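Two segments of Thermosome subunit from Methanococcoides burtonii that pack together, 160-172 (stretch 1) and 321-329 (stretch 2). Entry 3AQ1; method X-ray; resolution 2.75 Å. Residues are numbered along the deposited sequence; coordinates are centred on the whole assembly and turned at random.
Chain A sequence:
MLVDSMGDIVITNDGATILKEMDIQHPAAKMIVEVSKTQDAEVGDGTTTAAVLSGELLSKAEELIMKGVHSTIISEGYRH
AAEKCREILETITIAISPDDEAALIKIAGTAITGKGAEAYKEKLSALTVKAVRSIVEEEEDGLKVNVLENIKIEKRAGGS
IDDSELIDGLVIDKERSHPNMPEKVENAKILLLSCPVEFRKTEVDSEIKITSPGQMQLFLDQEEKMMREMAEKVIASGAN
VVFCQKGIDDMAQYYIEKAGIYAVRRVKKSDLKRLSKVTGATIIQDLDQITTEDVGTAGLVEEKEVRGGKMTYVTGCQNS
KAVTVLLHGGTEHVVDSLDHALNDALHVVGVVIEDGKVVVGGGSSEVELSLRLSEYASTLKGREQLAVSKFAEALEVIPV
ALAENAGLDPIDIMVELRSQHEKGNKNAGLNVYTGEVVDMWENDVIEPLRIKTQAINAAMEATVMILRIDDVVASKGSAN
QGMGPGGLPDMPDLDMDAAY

Stretch 1, residues 160-172: SIDDSELIDGLVI
Stretch 2 321-329: KAVTVLLHG

Stretch 1 opens with a 3-10 turn (161-163), extends as a strand over 165-167, and bends at D168-G169 (phi/psi -88/76 and 165/-132) into a second strand, 169-172. The first strand runs antiparallel to the strand beginning at V323, with axes at 157° and 4.8 Å apart; beyond the bend the angle falls to 48°. E165 pairs with L326, L166 with V325 and I167 with T324, at CA-CA distances of 5.0, 4.9 and 5.2 Å. Two reciprocal hydrogen-bond pairs fix this register: E165 N to L326 O and L326 N to E165 O, both 3.0 Å, then I167 N to T324 O (2.9 Å) and T324 N to I167 O (3.0 Å).

Side chains extend the ladder at both ends. S164 (chi1 m) accepts a nearly linear bond at OG from H328 N, 2.7 Å, where the 3-10 turn has ended. H328 (m, chi2 93°) brings ND1 to 2.9 Å from D163 O. Past the bend, T324 (m) accepts at OG1 from V171 N, 3.2 Å, and donates weakly to G169 O, 3.5 Å, tying the second strand to the same residue.

E165, I167, T324 and L326 share one sheet face; there L326 (m, t) places CD1 4.2 Å from I167 CG1 and CD2 4.1 Å from V171 CG1. On the other face, L166 CD1 meets V325 CG2 at 3.8 Å.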

ATOM      1  N   SER A 160       1.315 -16.062 -20.137  1.00 59.25           N
ATOM      2  CA  SER A 160       0.536 -16.388 -18.952  1.00 52.44           C
ATOM      3  C   SER A 160       1.056 -15.593 -17.759  1.00 60.36           C
ATOM      4  O   SER A 160       2.199 -15.142 -17.750  1.00 64.49           O
ATOM      5  CB  SER A 160       0.615 -17.905 -18.688  1.00 59.22           C
ATOM      6  OG  SER A 160       0.506 -18.261 -17.313  1.00 55.82           O
ATOM      7  N   ILE A 161       0.220 -15.413 -16.747  1.00 56.76           N
ATOM      8  CA  ILE A 161       0.664 -14.746 -15.537  1.00 52.94           C
ATOM      9  C   ILE A 161       1.822 -15.528 -14.921  1.00 63.51           C
ATOM     10  O   ILE A 161       2.567 -15.011 -14.095  1.00 66.37           O
ATOM     11  CB  ILE A 161      -0.473 -14.659 -14.537  1.00 49.53           C
ATOM     12  CG1 ILE A 161      -0.104 -13.759 -13.369  1.00 40.66           C
ATOM     13  CG2 ILE A 161      -0.833 -16.036 -14.043  1.00 53.18           C
ATOM     14  CD1 ILE A 161      -1.234 -13.613 -12.408  1.00 49.75           C
ATOM     15  N   ASP A 162       1.963 -16.783 -15.333  1.00 74.06           N
ATOM     16  CA  ASP A 162       3.025 -17.655 -14.832  1.00 78.33           C
ATOM     17  C   ASP A 162       4.402 -17.256 -15.382  1.00 66.92           C
ATOM     18  O   ASP A 162       5.436 -17.592 -14.805  1.00 69.68           O
ATOM     19  CB  ASP A 162       2.726 -19.119 -15.186  1.00 90.09           C
ATOM     20  CG  ASP A 162       1.709 -19.763 -14.251  1.00 97.19           C
ATOM     21  OD1 ASP A 162       1.742 -19.480 -13.028  1.00 80.49           O
ATOM     22  OD2 ASP A 162       0.891 -20.573 -14.749  1.00111.64           O
ATOM     23  N   ASP A 163       4.402 -16.547 -16.504  1.00 49.84           N
ATOM     24  CA  ASP A 163       5.625 -16.076 -17.120  1.00 48.48           C
ATOM     25  C   ASP A 163       6.026 -14.743 -16.504  1.00 60.04           C
ATOM     26  O   ASP A 163       6.963 -14.109 -16.963  1.00 67.43           O
ATOM     27  CB  ASP A 163       5.439 -15.868 -18.629  1.00 59.95           C
ATOM     28  CG  ASP A 163       4.990 -17.120 -19.353  1.00 80.67           C
ATOM     29  OD1 ASP A 163       5.356 -18.233 -18.913  1.00 94.75           O
ATOM     30  OD2 ASP A 163       4.275 -16.981 -20.374  1.00 79.48           O
ATOM     31  N   SER A 164       5.310 -14.289 -15.484  1.00 60.91           N
ATOM     32  CA  SER A 164       5.705 -13.044 -14.834  1.00 61.39           C
ATOM     33  C   SER A 164       7.056 -13.199 -14.127  1.00 55.91           C
ATOM     34  O   SER A 164       7.366 -14.252 -13.580  1.00 55.45           O
ATOM     35  CB  SER A 164       4.608 -12.547 -13.886  1.00 57.47           C
ATOM     36  OG  SER A 164       3.502 -12.055 -14.633  1.00 55.06           O
ATOM     37  N   GLU A 165       7.876 -12.159 -14.167  1.00 54.06           N
ATOM     38  CA  GLU A 165       9.194 -12.240 -13.553  1.00 57.41           C
ATOM     39  C   GLU A 165       9.354 -11.275 -12.392  1.00 55.92           C
ATOM     40  O   GLU A 165       8.745 -10.202 -12.358  1.00 47.69           O
ATOM     41  CB  GLU A 165      10.298 -11.970 -14.578  1.00 59.89           C
ATOM     42  CG  GLU A 165      10.383 -12.968 -15.708  1.00 55.81           C
ATOM     43  CD  GLU A 165      11.352 -12.531 -16.790  1.00 66.28           C
ATOM     44  OE1 GLU A 165      10.905 -12.096 -17.878  1.00 73.71           O
ATOM     45  OE2 GLU A 165      12.566 -12.621 -16.545  1.00 73.95           O
ATOM     46  N   LEU A 166      10.193 -11.669 -11.443  1.00 56.32           N
ATOM     47  CA  LEU A 166      10.605 -10.774 -10.382  1.00 49.79           C
ATOM     48  C   LEU A 166      12.054 -10.396 -10.615  1.00 45.12           C
ATOM     49  O   LEU A 166      12.957 -11.172 -10.326  1.00 53.43           O
ATOM     50  CB  LEU A 166      10.444 -11.450  -9.032  1.00 53.98           C
ATOM     51  CG  LEU A 166       9.694 -10.594  -8.022  1.00 62.49           C
ATOM     52  CD1 LEU A 166       8.271 -10.373  -8.520  1.00 54.63           C
ATOM     53  CD2 LEU A 166       9.699 -11.255  -6.662  1.00 67.83           C
ATOM     54  N   ILE A 167      12.275  -9.209 -11.162  1.00 54.07           N
ATOM     55  CA  ILE A 167      13.625  -8.736 -11.424  1.00 50.49           C
ATOM     56  C   ILE A 167      14.177  -8.004 -10.217  1.00 55.54           C
ATOM     57  O   ILE A 167      13.523  -7.113  -9.683  1.00 54.06           O
ATOM     58  CB  ILE A 167      13.664  -7.773 -12.609  1.00 51.15           C
ATOM     59  CG1 ILE A 167      13.360  -8.528 -13.902  1.00 49.21           C
ATOM     60  CG2 ILE A 167      15.004  -7.052 -12.663  1.00 34.75           C
ATOM     61  CD1 ILE A 167      13.808  -9.960 -13.892  1.00 42.36           C
ATOM     62  N   ASP A 168      15.387  -8.371  -9.806  1.00 66.11           N
ATOM     63  CA  ASP A 168      16.022  -7.767  -8.641  1.00 62.00           C
ATOM     64  C   ASP A 168      16.795  -6.540  -9.037  1.00 42.95           C
ATOM     65  O   ASP A 168      18.013  -6.554  -9.108  1.00 69.90           O
ATOM     66  CB  ASP A 168      16.916  -8.769  -7.908  1.00 74.88           C
ATOM     67  CG  ASP A 168      16.128  -9.667  -6.965  1.00 96.90           C
ATOM     68  OD1 ASP A 168      15.380  -9.132  -6.112  1.00 97.74           O
ATOM     69  OD2 ASP A 168      16.251 -10.908  -7.082  1.00108.19           O
ATOM     70  N   GLY A 169      16.058  -5.474  -9.275  1.00 35.87           N
ATOM     71  CA  GLY A 169      16.594  -4.211  -9.716  1.00 33.95           C
ATOM     72  C   GLY A 169      15.465  -3.343 -10.237  1.00 42.34           C
ATOM     73  O   GLY A 169      14.424  -3.236  -9.600  1.00 58.08           O
ATOM     74  N   LEU A 170      15.661  -2.756 -11.415  1.00 40.33           N
ATOM     75  CA  LEU A 170      14.732  -1.801 -12.006  1.00 39.25           C
ATOM     76  C   LEU A 170      14.763  -1.946 -13.517  1.00 44.40           C
ATOM     77  O   LEU A 170      15.823  -1.862 -14.109  1.00 48.97           O
ATOM     78  CB  LEU A 170      15.148  -0.377 -11.628  1.00 36.71           C
ATOM     79  CG  LEU A 170      14.273   0.751 -12.151  1.00 41.86           C
ATOM     80  CD1 LEU A 170      12.906   0.643 -11.529  1.00 45.93           C
ATOM     81  CD2 LEU A 170      14.884   2.110 -11.850  1.00 46.38           C
ATOM     82  N   VAL A 171      13.606  -2.157 -14.139  1.00 55.18           N
ATOM     83  CA  VAL A 171      13.516  -2.309 -15.594  1.00 50.91           C
ATOM     84  C   VAL A 171      12.850  -1.094 -16.262  1.00 43.16           C
ATOM     85  O   VAL A 171      11.800  -0.669 -15.837  1.00 47.33           O
ATOM     86  CB  VAL A 171      12.747  -3.590 -15.964  1.00 50.85           C
ATOM     87  CG1 VAL A 171      12.575  -3.673 -17.462  1.00 51.77           C
ATOM     88  CG2 VAL A 171      13.480  -4.827 -15.433  1.00 41.57           C
ATOM     89  N   ILE A 172      13.480  -0.527 -17.285  1.00 41.95           N
ATOM     90  CA  ILE A 172      12.999   0.691 -17.946  1.00 40.58           C
ATOM     91  C   ILE A 172      12.687   0.342 -19.378  1.00 47.84           C
ATOM     92  O   ILE A 172      13.550  -0.166 -20.091  1.00 49.62           O
ATOM     93  CB  ILE A 172      14.096   1.804 -18.040  1.00 50.74           C
ATOM     94  CG1 ILE A 172      14.696   2.119 -16.684  1.00 39.82           C
ATOM     95  CG2 ILE A 172      13.544   3.083 -18.672  1.00 46.17           C
ATOM     96  CD1 ILE A 172      13.668   2.434 -15.669  1.00 45.45           C
ATOM     97  N   LYS A 321      16.312  -2.611  -2.083  1.00 84.78           N
ATOM     98  CA  LYS A 321      15.385  -3.666  -1.737  1.00 83.71           C
ATOM     99  C   LYS A 321      14.461  -3.804  -2.954  1.00 72.69           C
ATOM    100  O   LYS A 321      13.882  -4.868  -3.205  1.00 61.14           O
ATOM    101  CB  LYS A 321      14.605  -3.311  -0.471  1.00 84.81           C
ATOM    102  CG  LYS A 321      15.257  -3.801   0.811  1.00 80.52           C
ATOM    103  CD  LYS A 321      15.413  -5.311   0.787  1.00 80.26           C
ATOM    104  CE  LYS A 321      15.886  -5.833   2.132  1.00 90.86           C
ATOM    105  NZ  LYS A 321      16.005  -7.316   2.119  1.00 94.91           N
ATOM    106  N   ALA A 322      14.394  -2.714  -3.720  1.00 56.80           N
ATOM    107  CA  ALA A 322      13.570  -2.576  -4.917  1.00 46.13           C
ATOM    108  C   ALA A 322      13.571  -3.737  -5.916  1.00 42.51           C
ATOM    109  O   ALA A 322      14.577  -4.405  -6.141  1.00 67.69           O
ATOM    110  CB  ALA A 322      13.923  -1.277  -5.626  1.00 45.85           C
ATOM    111  N   VAL A 323      12.415  -3.947  -6.522  1.00 40.50           N
ATOM    112  CA  VAL A 323      12.202  -4.993  -7.513  1.00 49.47           C
ATOM    113  C   VAL A 323      11.206  -4.507  -8.556  1.00 43.94           C
ATOM    114  O   VAL A 323      10.387  -3.639  -8.305  1.00 51.45           O
ATOM    115  CB  VAL A 323      11.598  -6.274  -6.895  1.00 44.53           C
ATOM    116  CG1 VAL A 323      12.234  -6.588  -5.573  1.00 47.13           C
ATOM    117  CG2 VAL A 323      10.124  -6.112  -6.712  1.00 42.67           C
ATOM    118  N   THR A 324      11.280  -5.080  -9.736  1.00 43.97           N
ATOM    119  CA  THR A 324      10.310  -4.783 -10.763  1.00 41.58           C
ATOM    120  C   THR A 324       9.640  -6.086 -11.085  1.00 45.21           C
ATOM    121  O   THR A 324      10.310  -7.090 -11.290  1.00 57.41           O
ATOM    122  CB  THR A 324      10.995  -4.256 -12.030  1.00 42.90           C
ATOM    123  OG1 THR A 324      11.669  -3.035 -11.718  1.00 55.56           O
ATOM    124  CG2 THR A 324       9.982  -4.000 -13.128  1.00 42.82           C
ATOM    125  N   VAL A 325       8.314  -6.073 -11.091  1.00 45.33           N
ATOM    126  CA  VAL A 325       7.533  -7.195 -11.575  1.00 42.28           C
ATOM    127  C   VAL A 325       7.288  -6.973 -13.057  1.00 47.30           C
ATOM    128  O   VAL A 325       6.597  -6.026 -13.427  1.00 46.86           O
ATOM    129  CB  VAL A 325       6.142  -7.256 -10.909  1.00 38.62           C
ATOM    130  CG1 VAL A 325       5.372  -8.430 -11.454  1.00 41.69           C
ATOM    131  CG2 VAL A 325       6.239  -7.338  -9.390  1.00 31.17           C
ATOM    132  N   LEU A 326       7.863  -7.818 -13.907  1.00 38.16           N
ATOM    133  CA  LEU A 326       7.406  -7.868 -15.285  1.00 41.60           C
ATOM    134  C   LEU A 326       6.150  -8.731 -15.305  1.00 56.35           C
ATOM    135  O   LEU A 326       6.228  -9.960 -15.265  1.00 62.26           O
ATOM    136  CB  LEU A 326       8.475  -8.455 -16.199  1.00 39.46           C
ATOM    137  CG  LEU A 326       9.789  -7.688 -16.219  1.00 42.60           C
ATOM    138  CD1 LEU A 326      10.756  -8.341 -17.174  1.00 47.02           C
ATOM    139  CD2 LEU A 326       9.525  -6.250 -16.614  1.00 42.24           C
ATOM    140  N   LEU A 327       4.991  -8.079 -15.343  1.00 58.83           N
ATOM    141  CA  LEU A 327       3.699  -8.763 -15.286  1.00 52.06           C
ATOM    142  C   LEU A 327       3.219  -9.211 -16.664  1.00 52.00           C
ATOM    143  O   LEU A 327       3.070  -8.384 -17.569  1.00 49.46           O
ATOM    144  CB  LEU A 327       2.654  -7.837 -14.663  1.00 47.04           C
ATOM    145  CG  LEU A 327       1.247  -8.384 -14.428  1.00 41.45           C
ATOM    146  CD1 LEU A 327       1.313  -9.610 -13.540  1.00 39.92           C
ATOM    147  CD2 LEU A 327       0.382  -7.303 -13.795  1.00 36.36           C
ATOM    148  N   HIS A 328       2.980 -10.513 -16.817  1.00 48.17           N
ATOM    149  CA  HIS A 328       2.438 -11.060 -18.067  1.00 52.27           C
ATOM    150  C   HIS A 328       0.961 -11.484 -17.972  1.00 62.08           C
ATOM    151  O   HIS A 328       0.498 -11.948 -16.930  1.00 60.83           O
ATOM    152  CB  HIS A 328       3.274 -12.249 -18.537  1.00 59.24           C
ATOM    153  CG  HIS A 328       4.609 -11.867 -19.091  1.00 65.04           C
ATOM    154  ND1 HIS A 328       5.747 -11.819 -18.318  1.00 68.15           N
ATOM    155  CD2 HIS A 328       4.986 -11.505 -20.340  1.00 65.54           C
ATOM    156  CE1 HIS A 328       6.770 -11.441 -19.069  1.00 70.99           C
ATOM    157  NE2 HIS A 328       6.334 -11.241 -20.297  1.00 57.32           N
ATOM    158  N   GLY A 329       0.237 -11.320 -19.076  1.00 68.66           N
ATOM    159  CA  GLY A 329      -1.147 -11.754 -19.190  1.00 68.98           C
ATOM    160  C   GLY A 329      -1.435 -12.216 -20.610  1.00 70.68           C
ATOM    161  O   GLY A 329      -0.603 -12.016 -21.494  1.00 61.18           O
TER